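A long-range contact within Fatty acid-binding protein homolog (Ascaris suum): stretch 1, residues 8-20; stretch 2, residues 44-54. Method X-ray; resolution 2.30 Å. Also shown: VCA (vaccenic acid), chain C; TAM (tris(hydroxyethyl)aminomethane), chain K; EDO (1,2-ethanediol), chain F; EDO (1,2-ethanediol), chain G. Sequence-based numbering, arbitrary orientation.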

# COMPACT_ATOMS: atom_id res chain seq x y z
N THR A 8 6.75 -15.21 -4.83
CA THR A 8 7.13 -14.29 -5.92
C THR A 8 5.99 -13.30 -6.16
O THR A 8 4.82 -13.70 -6.22
CB THR A 8 7.61 -15.04 -7.20
OG1 THR A 8 8.77 -15.78 -6.87
CG2 THR A 8 7.98 -14.08 -8.36
N LEU A 9 6.31 -12.02 -6.25
CA LEU A 9 5.30 -11.01 -6.53
C LEU A 9 4.95 -11.14 -8.02
O LEU A 9 5.83 -11.05 -8.87
CB LEU A 9 5.84 -9.57 -6.21
CG LEU A 9 4.88 -8.38 -6.27
CD1 LEU A 9 3.77 -8.49 -5.24
CD2 LEU A 9 5.62 -7.07 -6.01
N PRO A 10 3.68 -11.43 -8.36
CA PRO A 10 3.29 -11.48 -9.78
C PRO A 10 3.64 -10.17 -10.50
O PRO A 10 3.53 -9.11 -9.89
CB PRO A 10 1.77 -11.70 -9.72
CG PRO A 10 1.54 -12.31 -8.38
CD PRO A 10 2.49 -11.60 -7.49
N ASP A 11 4.09 -10.24 -11.78
CA ASP A 11 4.47 -9.10 -12.64
C ASP A 11 3.39 -8.04 -12.76
O ASP A 11 3.70 -6.88 -13.03
CB ASP A 11 4.94 -9.58 -14.02
CG ASP A 11 6.30 -10.24 -13.96
OD1 ASP A 11 7.24 -9.63 -13.41
OD2 ASP A 11 6.43 -11.37 -14.49
N LYS A 12 2.12 -8.46 -12.58
CA LYS A 12 0.86 -7.72 -12.50
C LYS A 12 1.04 -6.50 -11.58
O LYS A 12 0.47 -5.45 -11.81
CB LYS A 12 -0.15 -8.63 -11.76
CG LYS A 12 -1.46 -8.89 -12.43
CD LYS A 12 -2.44 -9.51 -11.44
CE LYS A 12 -2.62 -11.00 -11.61
NZ LYS A 12 -1.46 -11.77 -11.10
N PHE A 13 1.76 -6.69 -10.46
CA PHE A 13 1.95 -5.70 -9.41
C PHE A 13 3.22 -4.87 -9.54
O PHE A 13 3.41 -3.95 -8.77
CB PHE A 13 1.87 -6.38 -8.04
CG PHE A 13 0.53 -7.01 -7.78
CD1 PHE A 13 -0.61 -6.22 -7.57
CD2 PHE A 13 0.38 -8.39 -7.77
CE1 PHE A 13 -1.86 -6.80 -7.37
CE2 PHE A 13 -0.87 -8.98 -7.54
CZ PHE A 13 -1.98 -8.18 -7.35
N LEU A 14 4.07 -5.18 -10.51
CA LEU A 14 5.30 -4.45 -10.74
C LEU A 14 5.07 -3.24 -11.62
O LEU A 14 4.31 -3.30 -12.59
CB LEU A 14 6.40 -5.34 -11.36
CG LEU A 14 6.99 -6.43 -10.45
CD1 LEU A 14 8.09 -7.21 -11.19
CD2 LEU A 14 7.56 -5.84 -9.15
N GLY A 15 5.76 -2.15 -11.28
CA GLY A 15 5.70 -0.93 -12.06
C GLY A 15 5.31 0.31 -11.28
O GLY A 15 5.35 0.32 -10.06
N THR A 16 4.92 1.33 -12.03
CA THR A 16 4.49 2.66 -11.58
C THR A 16 2.99 2.80 -11.81
O THR A 16 2.50 2.54 -12.91
CB THR A 16 5.27 3.76 -12.33
OG1 THR A 16 6.66 3.55 -12.10
CG2 THR A 16 4.87 5.17 -11.86
N PHE A 17 2.28 3.27 -10.80
CA PHE A 17 0.83 3.43 -10.83
C PHE A 17 0.45 4.79 -10.28
O PHE A 17 0.81 5.14 -9.16
CB PHE A 17 0.16 2.28 -10.04
CG PHE A 17 0.48 0.87 -10.51
CD1 PHE A 17 -0.33 0.23 -11.45
CD2 PHE A 17 1.55 0.16 -9.96
CE1 PHE A 17 -0.09 -1.10 -11.81
CE2 PHE A 17 1.81 -1.16 -10.36
CZ PHE A 17 0.99 -1.77 -11.29
N LYS A 18 -0.25 5.57 -11.07
CA LYS A 18 -0.66 6.93 -10.68
C LYS A 18 -2.14 6.99 -10.27
O LYS A 18 -3.01 6.63 -11.06
CB LYS A 18 -0.34 7.94 -11.83
CG LYS A 18 -0.72 9.38 -11.50
CD LYS A 18 -0.63 10.31 -12.72
CE LYS A 18 -1.88 10.34 -13.59
NZ LYS A 18 -3.06 10.98 -12.92
N LEU A 19 -2.42 7.52 -9.06
CA LEU A 19 -3.79 7.74 -8.57
C LEU A 19 -4.58 8.66 -9.54
O LEU A 19 -4.18 9.80 -9.81
CB LEU A 19 -3.77 8.33 -7.15
CG LEU A 19 -5.15 8.76 -6.57
CD1 LEU A 19 -6.05 7.52 -6.26
CD2 LEU A 19 -4.97 9.62 -5.36
N GLU A 20 -5.71 8.13 -10.03
CA GLU A 20 -6.59 8.77 -11.00
C GLU A 20 -7.96 9.15 -10.42
O GLU A 20 -8.49 10.20 -10.74
CB GLU A 20 -6.79 7.82 -12.20
CG GLU A 20 -6.35 8.43 -13.52
CD GLU A 20 -6.78 7.73 -14.79
OE1 GLU A 20 -7.84 7.07 -14.80
OE2 GLU A 20 -6.07 7.92 -15.81
N LEU A 44 -7.29 14.83 -1.78
CA LEU A 44 -7.03 15.47 -3.05
C LEU A 44 -5.53 15.54 -3.37
O LEU A 44 -5.14 16.10 -4.38
CB LEU A 44 -7.75 16.83 -3.13
CG LEU A 44 -9.30 16.68 -3.31
CD1 LEU A 44 -10.06 17.87 -2.76
CD2 LEU A 44 -9.69 16.38 -4.76
N ALA A 45 -4.70 14.83 -2.59
CA ALA A 45 -3.28 14.77 -2.88
C ALA A 45 -2.95 13.75 -3.98
O ALA A 45 -3.56 12.66 -4.02
CB ALA A 45 -2.51 14.42 -1.64
N GLY A 46 -1.98 14.11 -4.82
CA GLY A 46 -1.46 13.26 -5.89
C GLY A 46 -0.66 12.13 -5.27
O GLY A 46 0.08 12.34 -4.30
N VAL A 47 -0.87 10.90 -5.78
CA VAL A 47 -0.17 9.70 -5.30
C VAL A 47 0.35 8.87 -6.50
O VAL A 47 -0.36 8.64 -7.49
CB VAL A 47 -1.03 8.81 -4.32
CG1 VAL A 47 -0.26 7.58 -3.84
CG2 VAL A 47 -1.56 9.61 -3.13
N THR A 48 1.60 8.48 -6.41
CA THR A 48 2.26 7.62 -7.36
C THR A 48 2.86 6.46 -6.55
O THR A 48 3.65 6.68 -5.63
CB THR A 48 3.34 8.36 -8.17
OG1 THR A 48 2.71 9.30 -9.03
CG2 THR A 48 4.16 7.40 -9.01
N LYS A 49 2.47 5.24 -6.90
CA LYS A 49 2.97 4.03 -6.25
C LYS A 49 3.95 3.35 -7.16
O LYS A 49 3.76 3.31 -8.36
CB LYS A 49 1.81 3.09 -5.86
CG LYS A 49 1.04 3.58 -4.65
CD LYS A 49 -0.05 2.59 -4.23
CE LYS A 49 -0.91 3.14 -3.13
NZ LYS A 49 -0.29 3.01 -1.81
N LYS A 50 5.05 2.86 -6.60
CA LYS A 50 6.07 2.16 -7.38
C LYS A 50 6.40 0.89 -6.69
O LYS A 50 6.62 0.89 -5.49
CB LYS A 50 7.34 3.01 -7.57
CG LYS A 50 7.15 4.23 -8.43
CD LYS A 50 8.50 4.95 -8.67
CE LYS A 50 8.35 6.09 -9.64
NZ LYS A 50 9.56 6.96 -9.67
N PHE A 51 6.37 -0.20 -7.43
CA PHE A 51 6.73 -1.54 -6.97
C PHE A 51 7.79 -2.06 -7.93
O PHE A 51 7.59 -2.00 -9.15
CB PHE A 51 5.52 -2.49 -7.00
CG PHE A 51 4.45 -2.23 -5.96
CD1 PHE A 51 3.42 -1.33 -6.21
CD2 PHE A 51 4.45 -2.93 -4.75
CE1 PHE A 51 2.40 -1.12 -5.27
CE2 PHE A 51 3.44 -2.71 -3.80
CZ PHE A 51 2.41 -1.83 -4.08
N ARG A 52 8.92 -2.51 -7.41
CA ARG A 52 9.97 -3.08 -8.24
C ARG A 52 10.69 -4.22 -7.52
O ARG A 52 10.60 -4.33 -6.30
CB ARG A 52 10.96 -1.99 -8.70
CG ARG A 52 11.80 -1.38 -7.59
CD ARG A 52 12.89 -0.51 -8.16
NE ARG A 52 13.70 0.11 -7.10
CZ ARG A 52 13.45 1.30 -6.56
NH1 ARG A 52 12.40 2.02 -6.95
NH2 ARG A 52 14.25 1.77 -5.60
N ASN A 53 11.48 -5.02 -8.29
CA ASN A 53 12.38 -6.04 -7.75
C ASN A 53 13.44 -5.21 -7.02
O ASN A 53 13.77 -4.13 -7.49
CB ASN A 53 13.05 -6.83 -8.89
CG ASN A 53 12.11 -7.72 -9.65
OD1 ASN A 53 11.68 -8.74 -9.16
ND2 ASN A 53 11.75 -7.35 -10.86
N ALA A 54 13.90 -5.66 -5.85
CA ALA A 54 14.87 -4.90 -5.05
C ALA A 54 16.11 -4.46 -5.84
O ALA A 54 16.76 -5.29 -6.46
CB ALA A 54 15.29 -5.70 -3.82
O2 VCA C . -1.58 4.82 0.36
C1 VCA C . -2.16 5.89 -0.15
O1 VCA C . -2.32 6.05 -1.33
C2 VCA C . -2.61 6.89 0.87
C3 VCA C . -2.44 8.35 0.47
C4 VCA C . -2.56 9.30 1.66
C5 VCA C . -2.54 10.77 1.31
C6 VCA C . -1.16 11.38 1.28
C7 VCA C . -1.15 12.80 0.74
C8 VCA C . -1.53 13.91 1.71
C9 VCA C . -0.39 14.38 2.59
C10 VCA C . -0.83 15.41 3.64
C11 VCA C . -0.02 15.37 4.90
C12 VCA C . -0.03 14.41 5.80
C13 VCA C . -0.85 13.15 5.75
C14 VCA C . -0.84 12.36 7.05
C15 VCA C . -1.79 11.17 7.06
C16 VCA C . -1.56 10.13 5.98
C17 VCA C . -2.48 8.93 6.08
C18 VCA C . -2.04 7.76 5.24
C TAM K . 8.09 -3.12 -15.49
C1 TAM K . 8.94 -2.51 -14.30
C2 TAM K . 6.70 -2.33 -15.50
C3 TAM K . 8.73 -3.12 -16.97
C4 TAM K . 9.73 -3.51 -13.47
C5 TAM K . 6.84 -0.84 -15.75
C6 TAM K . 10.20 -2.80 -17.03
N TAM K . 7.93 -4.52 -15.06
O4 TAM K . 10.42 -2.83 -12.45
O5 TAM K . 5.67 -0.05 -15.38
O6 TAM K . 10.66 -2.92 -18.36
C1 EDO F . 4.17 -13.42 -13.16
O1 EDO F . 2.85 -13.36 -12.64
C2 EDO F . 5.19 -13.57 -12.00
O2 EDO F . 6.45 -13.98 -12.51
C1 EDO G . 5.61 11.03 -10.25
O1 EDO G . 5.03 11.68 -9.13
C2 EDO G . 4.84 11.27 -11.57
O2 EDO G . 4.12 10.10 -11.97
O HOH W 1 -2.21 11.32 -8.69

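Strand 15-20 runs antiparallel to the strand ending at Asn53, with 161° between their N-to-C directions, and backbone hydrogen bonds supply all the direct polar pairing between them. Gly15 and Phe51 form a hydrogen-bonded pair in which each residue gives and accepts: Gly15 N donates to Phe51 O (2.8 Å) and Phe51 N to Gly15 O (2.9 Å), both nearly linear at 169° and 170°. Two residues on, Phe17 and Lys49 repeat the pattern, Phe17 N reaching Lys49 O at 2.9 Å and Lys49 N reaching Phe17 O at 2.8 Å; the first of these is the more bent, at 158°.

At Leu19 the ladder changes. Leu19 N still donates to Val47 O (2.8 Å, 167°), but the return bond is replaced by a water. Water 1 donates to Leu19 O (2.7 Å) and accepts from Val47 N (3.2 Å), so Leu19 O and Val47 N are both satisfied through the water, while Leu19 N to Val47 O remains a direct bond.

Thr16-Lys50 and Lys18-Thr48 are the non-hydrogen-bonded pairs, each with CA atoms 4.5 Å apart. Around them the carbonyls that accept from N-H groups also receive CA-H...O contacts: Gly15 O from Lys50 CA (3.3 Å), Lys49 O from Thr16 CA (3.4 Å) and Phe17 O from Thr48 CA (3.4 Å).

The side chains of Thr16, Lys18, Thr48 and Lys50 share one face of the sheet. Thr16 CG2 meets Thr48 CG2 at 3.7 Å, a methyl contact on the diagonal, while Thr48 OG1 has a weak hydrogen bond to O1 of the chain G ethanediol (3.3 Å), in which either could be the donor.

Phe17, Lys49 and Phe51 lie on the other face. Phe51 has the largest area covered by the opposite stretch: its CD1 lies 4.4 Å from Phe17 CD2, its CD2 4.5 Å from Leu9 CD2, and its CB 3.1 Å from Phe13 O. The end of Lys49 leads away from stretch 1, and its NZ donates to O2 of vaccenic acid at 3.1 Å, tying this strand to the ligand expected of a fatty acid-binding protein.

Gly15 has phi/psi of 125/-163, where a CB would jam against the preceding carbonyl. Just before it, a short 3-10 segment is held by Phe13 N to Pro10 O and Leu14 N to Asp11 O, both 3.1 Å. At the far end, Leu19 CB packs 4.0 Å from Val47 CB.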